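Local structure of mannan endo-1,6-alpha-mannosidase (Chaetomium thermophilum, 6RY0) at residues T85-W90 with A141-P146; S136-A141 with Q154-A159; F145-D150 with T415-G420; V162-A167 with A424-R429. The protein is a family 76 glycoside hydrolase, Dfg5, that probably acts on alpha-1,6-linked mannans and helps transfer GPI-anchored glycoproteins into the fungal cell wall. All blocks are in the same frame, centred on the assembly; numbering follows the deposited sequence. Where two conformers were deposited one is given.

Contact 1: T85-W90 with A141-P146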
loop_
_atom_site.group_PDB
_atom_site.type_symbol
_atom_site.label_atom_id
_atom_site.label_comp_id
_atom_site.label_asym_id
_atom_site.label_seq_id
_atom_site.Cartn_x
_atom_site.Cartn_y
_atom_site.Cartn_z
ATOM N N THR A 85 3.319 0.289 7.225
ATOM C CA THR A 85 4.073 -0.919 7.552
ATOM C C THR A 85 4.223 -1.077 9.070
ATOM O O THR A 85 4.104 -2.181 9.602
ATOM C CB THR A 85 5.448 -0.911 6.875
ATOM O OG1 THR A 85 5.278 -0.806 5.459
ATOM C CG2 THR A 85 6.198 -2.190 7.139
ATOM N N TYR A 86 4.468 0.032 9.776
ATOM C CA TYR A 86 4.623 -0.000 11.203
ATOM C C TYR A 86 3.307 -0.099 11.978
ATOM O O TYR A 86 3.280 -0.677 13.065
ATOM C CB TYR A 86 5.459 1.182 11.739
ATOM C CG TYR A 86 6.947 0.922 11.552
ATOM C CD1 TYR A 86 7.570 1.132 10.333
ATOM C CD2 TYR A 86 7.725 0.440 12.599
ATOM C CE1 TYR A 86 8.900 0.853 10.152
ATOM C CE2 TYR A 86 9.072 0.163 12.425
ATOM C CZ TYR A 86 9.645 0.362 11.198
ATOM O OH TYR A 86 10.967 0.128 10.969
ATOM N N VAL A 87 2.230 0.440 11.435
ATOM C CA VAL A 87 0.910 0.175 12.004
ATOM C C VAL A 87 0.615 -1.324 11.963
ATOM O O VAL A 87 0.142 -1.919 12.941
ATOM C CB VAL A 87 -0.154 0.992 11.247
ATOM C CG1 VAL A 87 -1.563 0.586 11.651
ATOM C CG2 VAL A 87 0.042 2.496 11.490
ATOM N N ASP A 88 0.923 -1.953 10.829
ATOM C CA ASP A 88 0.788 -3.409 10.713
ATOM C C ASP A 88 1.754 -4.141 11.649
ATOM O O ASP A 88 1.371 -5.125 12.278
ATOM C CB ASP A 88 0.963 -3.899 9.273
ATOM C CG ASP A 88 -0.338 -4.182 8.567
ATOM O OD1 ASP A 88 -1.384 -4.381 9.226
ATOM O OD2 ASP A 88 -0.276 -4.234 7.304
ATOM N N TYR A 89 2.998 -3.682 11.728
ATOM C CA TYR A 89 3.990 -4.317 12.609
ATOM C C TYR A 89 3.466 -4.420 14.033
ATOM O O TYR A 89 3.528 -5.496 14.650
ATOM C CB TYR A 89 5.308 -3.552 12.554
ATOM C CG TYR A 89 6.300 -3.997 13.608
ATOM C CD1 TYR A 89 6.994 -5.172 13.483
ATOM C CD2 TYR A 89 6.508 -3.234 14.754
ATOM C CE1 TYR A 89 7.872 -5.604 14.496
ATOM C CE2 TYR A 89 7.360 -3.655 15.760
ATOM C CZ TYR A 89 8.018 -4.858 15.630
ATOM O OH TYR A 89 8.843 -5.357 16.602
ATOM N N TRP A 90 2.959 -3.320 14.582
ATOM C CA TRP A 90 2.429 -3.354 15.934
ATOM C C TRP A 90 1.231 -4.294 16.034
ATOM O O TRP A 90 1.099 -5.043 17.001
ATOM C CB TRP A 90 2.079 -1.935 16.388
ATOM C CG TRP A 90 1.188 -1.920 17.584
ATOM C CD1 TRP A 90 1.510 -2.150 18.897
ATOM C CD2 TRP A 90 -0.224 -1.700 17.556
ATOM N NE1 TRP A 90 0.383 -2.062 19.676
ATOM C CE2 TRP A 90 -0.699 -1.796 18.871
ATOM C CE3 TRP A 90 -1.129 -1.458 16.520
ATOM C CZ2 TRP A 90 -2.068 -1.639 19.190
ATOM C CZ3 TRP A 90 -2.462 -1.315 16.824
ATOM C CH2 TRP A 90 -2.921 -1.383 18.136
ATOM N N ALA A 141 -7.208 2.724 11.601
ATOM C CA ALA A 141 -8.565 2.511 12.140
ATOM C C ALA A 141 -8.872 1.006 12.255
ATOM O O ALA A 141 -9.377 0.534 13.276
ATOM C CB ALA A 141 -9.610 3.226 11.290
ATOM N N GLU A 142 -8.568 0.245 11.205
ATOM C CA GLU A 142 -8.824 -1.197 11.215
ATOM C C GLU A 142 -8.069 -1.934 12.291
ATOM O O GLU A 142 -8.543 -2.947 12.822
ATOM C CB GLU A 142 -8.423 -1.790 9.846
ATOM C CG GLU A 142 -9.345 -1.388 8.710
ATOM C CD GLU A 142 -8.741 -1.591 7.335
ATOM O OE1 GLU A 142 -7.518 -1.844 7.234
ATOM O OE2 GLU A 142 -9.497 -1.456 6.327
ATOM N N ASN A 143 -6.876 -1.466 12.590
ATOM C CA ASN A 143 -5.991 -2.145 13.537
ATOM C C ASN A 143 -6.133 -1.595 14.958
ATOM O O ASN A 143 -5.431 -2.016 15.857
ATOM C CB ASN A 143 -4.541 -2.058 13.056
ATOM C CG ASN A 143 -4.252 -2.971 11.894
ATOM O OD1 ASN A 143 -5.126 -3.686 11.432
ATOM N ND2 ASN A 143 -3.006 -2.935 11.386
ATOM N N LYS A 144 -7.030 -0.640 15.164
ATOM C CA LYS A 144 -7.217 -0.008 16.475
ATOM C C LYS A 144 -5.918 0.632 16.962
ATOM O O LYS A 144 -5.611 0.642 18.142
ATOM C CB LYS A 144 -7.828 -0.981 17.487
ATOM C CG LYS A 144 -9.168 -1.493 17.056
ATOM C CD LYS A 144 -9.796 -2.477 18.029
ATOM C CE LYS A 144 -10.125 -1.893 19.347
ATOM N NZ LYS A 144 -10.858 -2.926 20.109
ATOM N N PHE A 145 -5.154 1.175 16.016
ATOM C CA PHE A 145 -3.941 1.925 16.365
ATOM C C PHE A 145 -4.357 3.080 17.278
ATOM O O PHE A 145 -5.386 3.718 17.046
ATOM C CB PHE A 145 -3.293 2.415 15.069
ATOM C CG PHE A 145 -1.905 2.957 15.204
ATOM C CD1 PHE A 145 -0.857 2.133 15.537
ATOM C CD2 PHE A 145 -1.632 4.259 14.903
ATOM C CE1 PHE A 145 0.425 2.610 15.623
ATOM C CE2 PHE A 145 -0.362 4.744 14.972
ATOM C CZ PHE A 145 0.669 3.919 15.353
ATOM N N PRO A 146 -3.573 3.389 18.315
ATOM C CA PRO A 146 -4.020 4.439 19.232
ATOM C C PRO A 146 -4.422 5.720 18.537
ATOM O O PRO A 146 -3.799 6.169 17.572
ATOM C CB PRO A 146 -2.800 4.644 20.140
ATOM C CG PRO A 146 -2.161 3.268 20.169
ATOM C CD PRO A 146 -2.328 2.738 18.769
#
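Trp90 and Val87 on helix 76-93 pack against Asn143, Phe145 and Pro146 at and just beyond the C-terminal end of helix 127-142, a partly buried contact between a helix and the turn that leaves another. The exit is a Schellman motif in which Lys144, with positive phi, is the first residue to break from the helix. With CG anti to its backbone N (chi1 -168°), Phe145 enters the corner between Trp90 and Val87. Its edge points at the six-membered ring of Trp90 in an offset T-shaped pair, planes 71° apart, and its CD1 lies 3.7 Å from Trp90 CE3. Val87 CG2 stands straight over the Phe145 ring, 3.9 Å from the centroid, as a CH-pi contact. Pro146 CD reaches the rim of one Trp90 face, whereas Asn143 O sits at the edge, 3.2 Å from Trp90 CZ3. Asp88 has two conformers; in one, OD1 accepts a 3.1 Å hydrogen bond from Asn143 ND2, so this link may not be permanent, and OD2 forms a salt bridge with Arg329. Helix 99-108 closes over the same cluster, Met106 on Val87 and Asn99 on both Trp90 and Phe145, while Tyr86 faces helices 33-48 and 389-401.

Contact 2: S136-A141 with Q154-A159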
loop_
_atom_site.group_PDB
_atom_site.type_symbol
_atom_site.label_atom_id
_atom_site.label_comp_id
_atom_site.label_asym_id
_atom_site.label_seq_id
_atom_site.Cartn_x
_atom_site.Cartn_y
_atom_site.Cartn_z
ATOM N N SER A 136 -2.929 4.058 4.811
ATOM C CA SER A 136 -2.309 3.900 6.122
ATOM C C SER A 136 -3.227 4.390 7.245
ATOM O O SER A 136 -3.268 3.765 8.302
ATOM C CB SER A 136 -0.976 4.625 6.145
ATOM O OG SER A 136 -0.066 3.923 5.324
ATOM N N ALA A 137 -3.978 5.465 7.020
ATOM C CA ALA A 137 -4.938 5.912 8.014
ATOM C C ALA A 137 -6.082 4.889 8.176
ATOM O O ALA A 137 -6.513 4.593 9.295
ATOM C CB ALA A 137 -5.500 7.280 7.629
ATOM N N MET A 138 -6.560 4.347 7.056
ATOM C CA MET A 138 -7.586 3.305 7.101
ATOM C C MET A 138 -7.102 2.110 7.912
ATOM O O MET A 138 -7.826 1.562 8.740
ATOM C CB MET A 138 -7.952 2.890 5.681
ATOM C CG MET A 138 -9.142 1.978 5.556
ATOM S SD MET A 138 -10.713 2.723 5.977
ATOM C CE MET A 138 -11.128 1.919 7.523
ATOM N N LEU A 139 -5.847 1.717 7.679
ATOM C CA LEU A 139 -5.234 0.585 8.385
ATOM C C LEU A 139 -5.147 0.891 9.885
ATOM O O LEU A 139 -5.387 0.014 10.709
ATOM C CB LEU A 139 -3.828 0.335 7.812
ATOM C CG LEU A 139 -3.155 -0.910 8.361
ATOM C CD1 LEU A 139 -3.897 -2.194 7.960
ATOM C CD2 LEU A 139 -1.720 -0.961 7.861
ATOM N N ALA A 140 -4.803 2.126 10.245
ATOM C CA ALA A 140 -4.766 2.500 11.652
ATOM C C ALA A 140 -6.135 2.332 12.298
ATOM O O ALA A 140 -6.246 1.824 13.404
ATOM C CB ALA A 140 -4.224 3.918 11.782
ATOM N N ALA A 141 -7.208 2.724 11.601
ATOM C CA ALA A 141 -8.565 2.511 12.140
ATOM C C ALA A 141 -8.872 1.006 12.255
ATOM O O ALA A 141 -9.377 0.534 13.276
ATOM C CB ALA A 141 -9.610 3.226 11.290
ATOM N N GLN A 154 -8.546 12.339 13.197
ATOM C CA GLN A 154 -8.650 10.956 13.587
ATOM C C GLN A 154 -8.471 10.034 12.383
ATOM O O GLN A 154 -8.694 10.437 11.232
ATOM C CB GLN A 154 -10.009 10.739 14.276
ATOM C CG GLN A 154 -10.177 11.569 15.554
ATOM C CD GLN A 154 -9.176 11.187 16.614
ATOM O OE1 GLN A 154 -9.038 10.011 16.956
ATOM N NE2 GLN A 154 -8.454 12.156 17.122
ATOM N N TRP A 155 -8.061 8.781 12.619
ATOM C CA TRP A 155 -7.686 7.912 11.521
ATOM C C TRP A 155 -8.810 7.685 10.502
ATOM O O TRP A 155 -8.612 7.824 9.298
ATOM C CB TRP A 155 -7.151 6.562 12.018
ATOM C CG TRP A 155 -6.050 6.658 13.013
ATOM C CD1 TRP A 155 -6.002 5.962 14.187
ATOM C CD2 TRP A 155 -4.814 7.398 12.917
ATOM N NE1 TRP A 155 -4.824 6.223 14.833
ATOM C CE2 TRP A 155 -4.076 7.101 14.083
ATOM C CE3 TRP A 155 -4.263 8.281 11.989
ATOM C CZ2 TRP A 155 -2.848 7.688 14.340
ATOM C CZ3 TRP A 155 -3.042 8.868 12.247
ATOM C CH2 TRP A 155 -2.347 8.568 13.406
ATOM N N LEU A 156 -10.000 7.316 10.976
ATOM C CA LEU A 156 -11.096 7.080 10.067
ATOM C C LEU A 156 -11.405 8.365 9.276
ATOM O O LEU A 156 -11.606 8.324 8.063
ATOM C CB LEU A 156 -12.341 6.594 10.806
ATOM C CG LEU A 156 -13.611 6.433 9.948
ATOM C CD1 LEU A 156 -13.444 5.390 8.882
ATOM C CD2 LEU A 156 -14.797 6.100 10.828
ATOM N N ALA A 157 -11.438 9.502 9.969
ATOM C CA ALA A 157 -11.710 10.779 9.327
ATOM C C ALA A 157 -10.694 11.103 8.231
ATOM O O ALA A 157 -11.049 11.698 7.211
ATOM C CB ALA A 157 -11.744 11.890 10.346
ATOM N N LEU A 158 -9.432 10.763 8.454
ATOM C CA LEU A 158 -8.410 10.995 7.435
ATOM C C LEU A 158 -8.642 10.121 6.218
ATOM O O LEU A 158 -8.532 10.588 5.069
ATOM C CB LEU A 158 -7.015 10.757 8.026
ATOM C CG LEU A 158 -6.526 11.862 8.974
ATOM C CD1 LEU A 158 -5.374 11.362 9.800
ATOM C CD2 LEU A 158 -6.160 13.128 8.194
ATOM N N ALA A 159 -8.947 8.837 6.430
ATOM C CA ALA A 159 -9.282 7.963 5.309
ATOM C C ALA A 159 -10.495 8.472 4.543
ATOM O O ALA A 159 -10.519 8.476 3.314
ATOM C CB ALA A 159 -9.505 6.551 5.821
#
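The indole of Trp155 carries the methyl of Ala140 on one face: Ala140 CB is 3.5 Å from the centroid of the five-membered ring and 11° off the normal, a close CH-pi contact. The indole N-H, NE1, donates to Pro146 O, which helps fix the rotation of the indole, and Met103 and Met106 of helix 99-108 pack against the same side chain. Trp155 CG lies beside its own backbone N (chi1 -53°), a setting that carries the indole along Ala140 while Trp155 CB rests on the backbone, 3.4 Å from Ala137 O. Were an alanine to stand in place of Trp155, Ala140 would probably lose its aromatic cover and Pro146 O its N-H donor, with a gap opening toward Met103 and Met106. The rest of the interface is small and apolar. Ala137 CB meets Leu158 CB at 3.8 Å, Met138 CB meets Ala159 CB at 4.0 Å, and Ala141 CB lies against Trp155 and Leu156. Met138, bent at its second and third torsions, curls back so that SD also touches the methyl of Ala159 and CE comes up to Leu156 CD1. With alanines at most of the meeting points, the axes of segments 136-141 and 155-159 approach to 7.6 Å. Their directions differ by 147°, roughly antiparallel. Such close antiparallel packing of two successive helices is characteristic of the all-helical alpha/alpha barrel of family 76.

Contact 3: F145-D150 with T415-G420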
loop_
_atom_site.group_PDB
_atom_site.type_symbol
_atom_site.label_atom_id
_atom_site.label_comp_id
_atom_site.label_asym_id
_atom_site.label_seq_id
_atom_site.Cartn_x
_atom_site.Cartn_y
_atom_site.Cartn_z
ATOM N N PHE A 145 -5.154 1.175 16.016
ATOM C CA PHE A 145 -3.941 1.925 16.365
ATOM C C PHE A 145 -4.357 3.080 17.278
ATOM O O PHE A 145 -5.386 3.718 17.046
ATOM C CB PHE A 145 -3.293 2.415 15.069
ATOM C CG PHE A 145 -1.905 2.957 15.204
ATOM C CD1 PHE A 145 -0.857 2.133 15.537
ATOM C CD2 PHE A 145 -1.632 4.259 14.903
ATOM C CE1 PHE A 145 0.425 2.610 15.623
ATOM C CE2 PHE A 145 -0.362 4.744 14.972
ATOM C CZ PHE A 145 0.669 3.919 15.353
ATOM N N PRO A 146 -3.573 3.389 18.315
ATOM C CA PRO A 146 -4.020 4.439 19.232
ATOM C C PRO A 146 -4.422 5.720 18.537
ATOM O O PRO A 146 -3.799 6.169 17.572
ATOM C CB PRO A 146 -2.800 4.644 20.140
ATOM C CG PRO A 146 -2.161 3.268 20.169
ATOM C CD PRO A 146 -2.328 2.738 18.769
ATOM N N ASN A 147 -5.477 6.330 19.036
ATOM C CA ASN A 147 -6.014 7.530 18.429
ATOM C C ASN A 147 -5.129 8.727 18.664
ATOM O O ASN A 147 -4.599 8.901 19.758
ATOM C CB ASN A 147 -7.388 7.842 19.005
ATOM C CG ASN A 147 -8.447 6.839 18.622
ATOM O OD1 ASN A 147 -8.393 6.202 17.561
ATOM N ND2 ASN A 147 -9.454 6.707 19.466
ATOM N N PRO A 148 -5.051 9.630 17.690
ATOM C CA PRO A 148 -4.450 10.952 17.913
ATOM C C PRO A 148 -5.177 11.713 18.987
ATOM O O PRO A 148 -6.319 11.377 19.310
ATOM C CB PRO A 148 -4.641 11.669 16.555
ATOM C CG PRO A 148 -4.747 10.530 15.552
ATOM C CD PRO A 148 -5.543 9.497 16.307
ATOM N N PRO A 149 -4.547 12.762 19.527
ATOM C CA PRO A 149 -5.227 13.618 20.504
ATOM C C PRO A 149 -6.558 14.138 19.983
ATOM O O PRO A 149 -6.831 14.207 18.772
ATOM C CB PRO A 149 -4.224 14.751 20.712
ATOM C CG PRO A 149 -2.880 14.088 20.494
ATOM C CD PRO A 149 -3.155 13.205 19.302
ATOM N N ASP A 150 -7.380 14.560 20.939
ATOM C CA ASP A 150 -8.742 14.904 20.620
ATOM C C ASP A 150 -8.876 16.068 19.627
ATOM O O ASP A 150 -9.849 16.147 18.896
ATOM C CB ASP A 150 -9.475 15.331 21.891
ATOM C CG ASP A 150 -9.600 14.223 22.916
ATOM O OD1 ASP A 150 -9.305 13.062 22.618
ATOM O OD2 ASP A 150 -10.054 14.528 24.053
ATOM N N THR A 415 -16.272 -2.577 16.753
ATOM C CA THR A 415 -15.265 -2.653 17.804
ATOM C C THR A 415 -14.136 -1.629 17.654
ATOM O O THR A 415 -13.316 -1.490 18.549
ATOM C CB THR A 415 -14.649 -4.070 17.944
ATOM O OG1 THR A 415 -13.856 -4.353 16.797
ATOM C CG2 THR A 415 -15.729 -5.143 18.110
ATOM N N GLY A 416 -14.077 -0.921 16.538
ATOM C CA GLY A 416 -13.028 0.055 16.342
ATOM C C GLY A 416 -13.157 1.198 17.337
ATOM O O GLY A 416 -14.203 1.418 17.958
ATOM N N ILE A 417 -12.077 1.953 17.469
ATOM C CA ILE A 417 -12.009 3.070 18.400
ATOM C C ILE A 417 -11.824 4.429 17.724
ATOM O O ILE A 417 -11.889 5.448 18.395
ATOM C CB ILE A 417 -10.920 2.873 19.481
ATOM C CG1 ILE A 417 -9.538 2.742 18.835
ATOM C CG2 ILE A 417 -11.240 1.655 20.334
ATOM C CD1 ILE A 417 -8.388 2.733 19.827
ATOM N N SER A 418 -11.672 4.456 16.397
ATOM C CA SER A 418 -11.489 5.722 15.711
ATOM C C SER A 418 -12.833 6.435 15.556
ATOM O O SER A 418 -13.887 5.928 15.991
ATOM C CB SER A 418 -10.751 5.484 14.386
ATOM O OG SER A 418 -10.354 6.710 13.799
ATOM N N ARG A 419 -12.777 7.635 15.002
ATOM C CA ARG A 419 -13.948 8.482 14.784
ATOM C C ARG A 419 -13.843 9.070 13.389
ATOM O O ARG A 419 -12.736 9.377 12.902
ATOM C CB ARG A 419 -14.053 9.599 15.834
ATOM C CG ARG A 419 -14.205 9.068 17.259
ATOM C CD ARG A 419 -14.311 10.203 18.284
ATOM N NE ARG A 419 -13.109 11.024 18.410
ATOM C CZ ARG A 419 -12.037 10.712 19.133
ATOM N NH1 ARG A 419 -11.953 9.561 19.787
ATOM N NH2 ARG A 419 -11.026 11.554 19.179
ATOM N N GLY A 420 -14.996 9.215 12.739
ATOM C CA GLY A 420 -15.077 9.796 11.415
ATOM C C GLY A 420 -15.488 11.257 11.427
ATOM O O GLY A 420 -15.509 11.908 12.463
HETATM O O HOH W 1 -8.534 7.849 15.422
HETATM O O HOH W 2 -9.609 8.787 21.525
HETATM O O HOH W 3 -8.581 11.204 20.819
HETATM O O HOH W 4 -11.490 14.268 18.378
#
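Asn147 grips the backbone of Ile417 through its amide: ND2 donates to Ile417 O at 2.9 Å with an N-H...O angle of 157°, reaching the oxygen from well above the carbonyl plane. The other end of the amide, OD1, lies 3.6 Å from Ser418 CA and faces the flank of Ile417, whose CG1 is 3.9 Å from it. With CG beside the backbone N (chi1 -68°), the amide of Asn147 is set across Ile417 O and Ser418 CA. Waters complete the first shell. One donates to Asn147 OD1 at 2.7 Å and accepts from Ser418 OG, and a second accepts from both Asn147 ND2 and Arg419 NH1. A leucine in place of Asn147 would probably leave Ile417 O without this donor and break both water bridges, loosening the hold between the loops. Further out, Arg419 reaches the 145-150 loop by way of solvent. Its NH2 is linked by one water to Pro148 O and Asp150 OD1, and by another to Asp150 O. The direct approach, Asp150 OD1 to Arg419 NH2 at 4.1 Å, is long; OD1 lies well out of the guanidinium plane and no N-H points at it, so only a general attraction of charge is likely. Ser418 OG is itself positioned by Leu156 N, at the start of helix 155-167. The proline-rich 145-150 loop joins helices 127-142 and 155-167 at the protein surface, with the 415-420 loop lying against it, Ser418 on Ala141 of the first helix and Trp155 of the second.

Contact 4: V162-A167 with A424-R429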
loop_
_atom_site.group_PDB
_atom_site.type_symbol
_atom_site.label_atom_id
_atom_site.label_comp_id
_atom_site.label_asym_id
_atom_site.label_seq_id
_atom_site.Cartn_x
_atom_site.Cartn_y
_atom_site.Cartn_z
ATOM N N VAL A 162 -9.488 11.519 2.335
ATOM C CA VAL A 162 -8.836 11.094 1.099
ATOM C C VAL A 162 -9.857 10.561 0.113
ATOM O O VAL A 162 -9.896 10.987 -1.043
ATOM C CB VAL A 162 -7.694 10.086 1.368
ATOM C CG1 VAL A 162 -7.183 9.521 0.057
ATOM C CG2 VAL A 162 -6.588 10.753 2.166
ATOM N N TRP A 163 -10.695 9.639 0.557
ATOM C CA TRP A 163 -11.673 9.042 -0.323
ATOM C C TRP A 163 -12.602 10.112 -0.913
ATOM O O TRP A 163 -12.905 10.105 -2.101
ATOM C CB TRP A 163 -12.464 7.964 0.444
ATOM C CG TRP A 163 -13.505 7.287 -0.428
ATOM C CD1 TRP A 163 -13.329 6.179 -1.200
ATOM C CD2 TRP A 163 -14.832 7.720 -0.642
ATOM N NE1 TRP A 163 -14.465 5.901 -1.889
ATOM C CE2 TRP A 163 -15.408 6.845 -1.574
ATOM C CE3 TRP A 163 -15.611 8.766 -0.117
ATOM C CZ2 TRP A 163 -16.719 6.997 -2.014
ATOM C CZ3 TRP A 163 -16.891 8.920 -0.536
ATOM C CH2 TRP A 163 -17.441 8.050 -1.489
ATOM N N THR A 164 -13.079 11.031 -0.056
ATOM C CA THR A 164 -14.012 12.046 -0.504
ATOM C C THR A 164 -13.377 12.943 -1.564
ATOM O O THR A 164 -14.008 13.257 -2.588
ATOM C CB THR A 164 -14.529 12.855 0.692
ATOM O OG1 THR A 164 -15.312 12.008 1.535
ATOM C CG2 THR A 164 -15.391 14.011 0.205
ATOM N N THR A 165 -12.142 13.375 -1.366
ATOM C CA THR A 165 -11.476 14.182 -2.364
ATOM C C THR A 165 -11.282 13.409 -3.652
ATOM O O THR A 165 -11.329 14.004 -4.747
ATOM C CB THR A 165 -10.151 14.784 -1.876
ATOM O OG1 THR A 165 -9.180 13.758 -1.661
ATOM C CG2 THR A 165 -10.326 15.673 -0.658
ATOM N N GLN A 166 -11.071 12.106 -3.568
ATOM C CA GLN A 166 -10.908 11.263 -4.752
ATOM C C GLN A 166 -12.216 11.014 -5.477
ATOM O O GLN A 166 -12.203 10.751 -6.672
ATOM C CB GLN A 166 -10.187 9.952 -4.390
ATOM C CG GLN A 166 -8.751 10.210 -4.053
ATOM C CD GLN A 166 -7.918 9.018 -3.817
ATOM O OE1 GLN A 166 -8.406 7.907 -3.828
ATOM N NE2 GLN A 166 -6.626 9.240 -3.654
ATOM N N ALA A 167 -13.333 11.117 -4.764
ATOM C CA ALA A 167 -14.679 10.990 -5.329
ATOM C C ALA A 167 -15.197 12.303 -5.910
ATOM O O ALA A 167 -16.248 12.336 -6.520
ATOM C CB ALA A 167 -15.638 10.506 -4.260
ATOM N N ALA A 424 -15.507 15.230 6.119
ATOM C CA ALA A 424 -14.140 14.946 5.691
ATOM C C ALA A 424 -14.012 15.283 4.213
ATOM O O ALA A 424 -14.844 14.884 3.416
ATOM C CB ALA A 424 -13.864 13.477 5.904
ATOM N N GLY A 425 -12.976 16.009 3.820
ATOM C CA GLY A 425 -12.827 16.368 2.409
ATOM C C GLY A 425 -13.708 17.500 1.893
ATOM O O GLY A 425 -13.606 17.844 0.700
ATOM N N MET A 426 -14.525 18.106 2.738
ATOM C CA MET A 426 -15.526 19.079 2.259
ATOM C C MET A 426 -15.318 20.477 2.763
ATOM O O MET A 426 -16.207 21.312 2.674
ATOM C CB MET A 426 -16.929 18.623 2.618
ATOM C CG MET A 426 -17.364 17.389 1.838
ATOM S SD MET A 426 -17.514 17.605 0.047
ATOM C CE MET A 426 -18.440 19.141 -0.080
ATOM N N ARG A 427 -14.130 20.777 3.248
ATOM C CA ARG A 427 -13.885 22.122 3.732
ATOM C C ARG A 427 -13.827 23.121 2.623
ATOM O O ARG A 427 -13.434 22.815 1.511
ATOM C CB ARG A 427 -12.624 22.137 4.545
ATOM C CG ARG A 427 -12.711 21.179 5.715
ATOM C CD ARG A 427 -11.464 21.149 6.515
ATOM N NE ARG A 427 -11.467 20.082 7.511
ATOM C CZ ARG A 427 -10.506 19.900 8.417
ATOM N NH1 ARG A 427 -9.469 20.742 8.489
ATOM N NH2 ARG A 427 -10.575 18.856 9.247
ATOM N N SER A 428 -14.199 24.348 2.977
ATOM C CA SER A 428 -14.304 25.431 2.022
ATOM C C SER A 428 -12.973 25.847 1.480
ATOM O O SER A 428 -12.926 26.374 0.375
ATOM C CB SER A 428 -15.009 26.658 2.619
ATOM O OG SER A 428 -14.156 27.406 3.465
ATOM N N ARG A 429 -11.904 25.626 2.254
ATOM C CA ARG A 429 -10.538 25.889 1.805
ATOM C C ARG A 429 -9.909 24.672 1.156
ATOM O O ARG A 429 -8.739 24.705 0.807
ATOM C CB ARG A 429 -9.678 26.375 2.978
ATOM C CG ARG A 429 -10.037 27.798 3.366
ATOM C CD ARG A 429 -9.345 28.244 4.642
ATOM N NE ARG A 429 -10.156 27.899 5.804
ATOM C CZ ARG A 429 -11.065 28.698 6.361
ATOM N NH1 ARG A 429 -11.287 29.919 5.885
ATOM N NH2 ARG A 429 -11.755 28.267 7.411
#
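A loop following helix 389-401 passes across the outward side of helix 155-167, where Thr164 and Thr165 meet Ala424, Gly425 and Met426. The methyl of Thr164 does most of the touching: CG2 is anti to the backbone N and lies 3.4 Å from Ala424 O, 4.1 Å from Gly425 CA and 4.2 Å from Met426 SD. Its hydroxyl is engaged within its own helix, with Gln160 O. The next residue, Thr165, presents CG2 to Gly425 CA at 4.0 Å. Thr165 OG1 sits between its backbone N and carbonyl carbon (chi1 67°), and from there donates to Val162 O at 2.9 Å; that carbonyl also takes the helical bond from Gln166 N, and the hydroxyl has a further partner in Gln130. Gly425 adopts positive phi (77°), and a CB there would collide with Thr164 CB, so a bare alpha carbon is what permits this closeness. The side chain of Thr165 is about 11 Å from that of Asp129, a residue known to bind a second calcium ion in this protein, though none is bound to it here. The contact itself is plain packing: a tail segment laid on a barrel helix by methyl-to-backbone contacts around a glycine.

How the contacts relate
Contacts 1, 2 and 3 form one continuous patch, their centres 8 to 11 Å apart, on the same side of the chain's centre. Helix 127-142 serves contacts 1 and 2, the loop beyond it contacts 1 and 3, and helix 155-167 contacts 2 and 4. Contact 4 lies about 14 Å from contact 2 and 24 Å from contact 1, centre to centre. Along the chain contact 2 crosses contacts 1 and 3, whereas contact 4 opens after contacts 1 and 2 have closed. The late segments 415-420 and 424-429 thus return to a region laid down by residues 85-167, tying the far end of the sequence to the early helices of the fold.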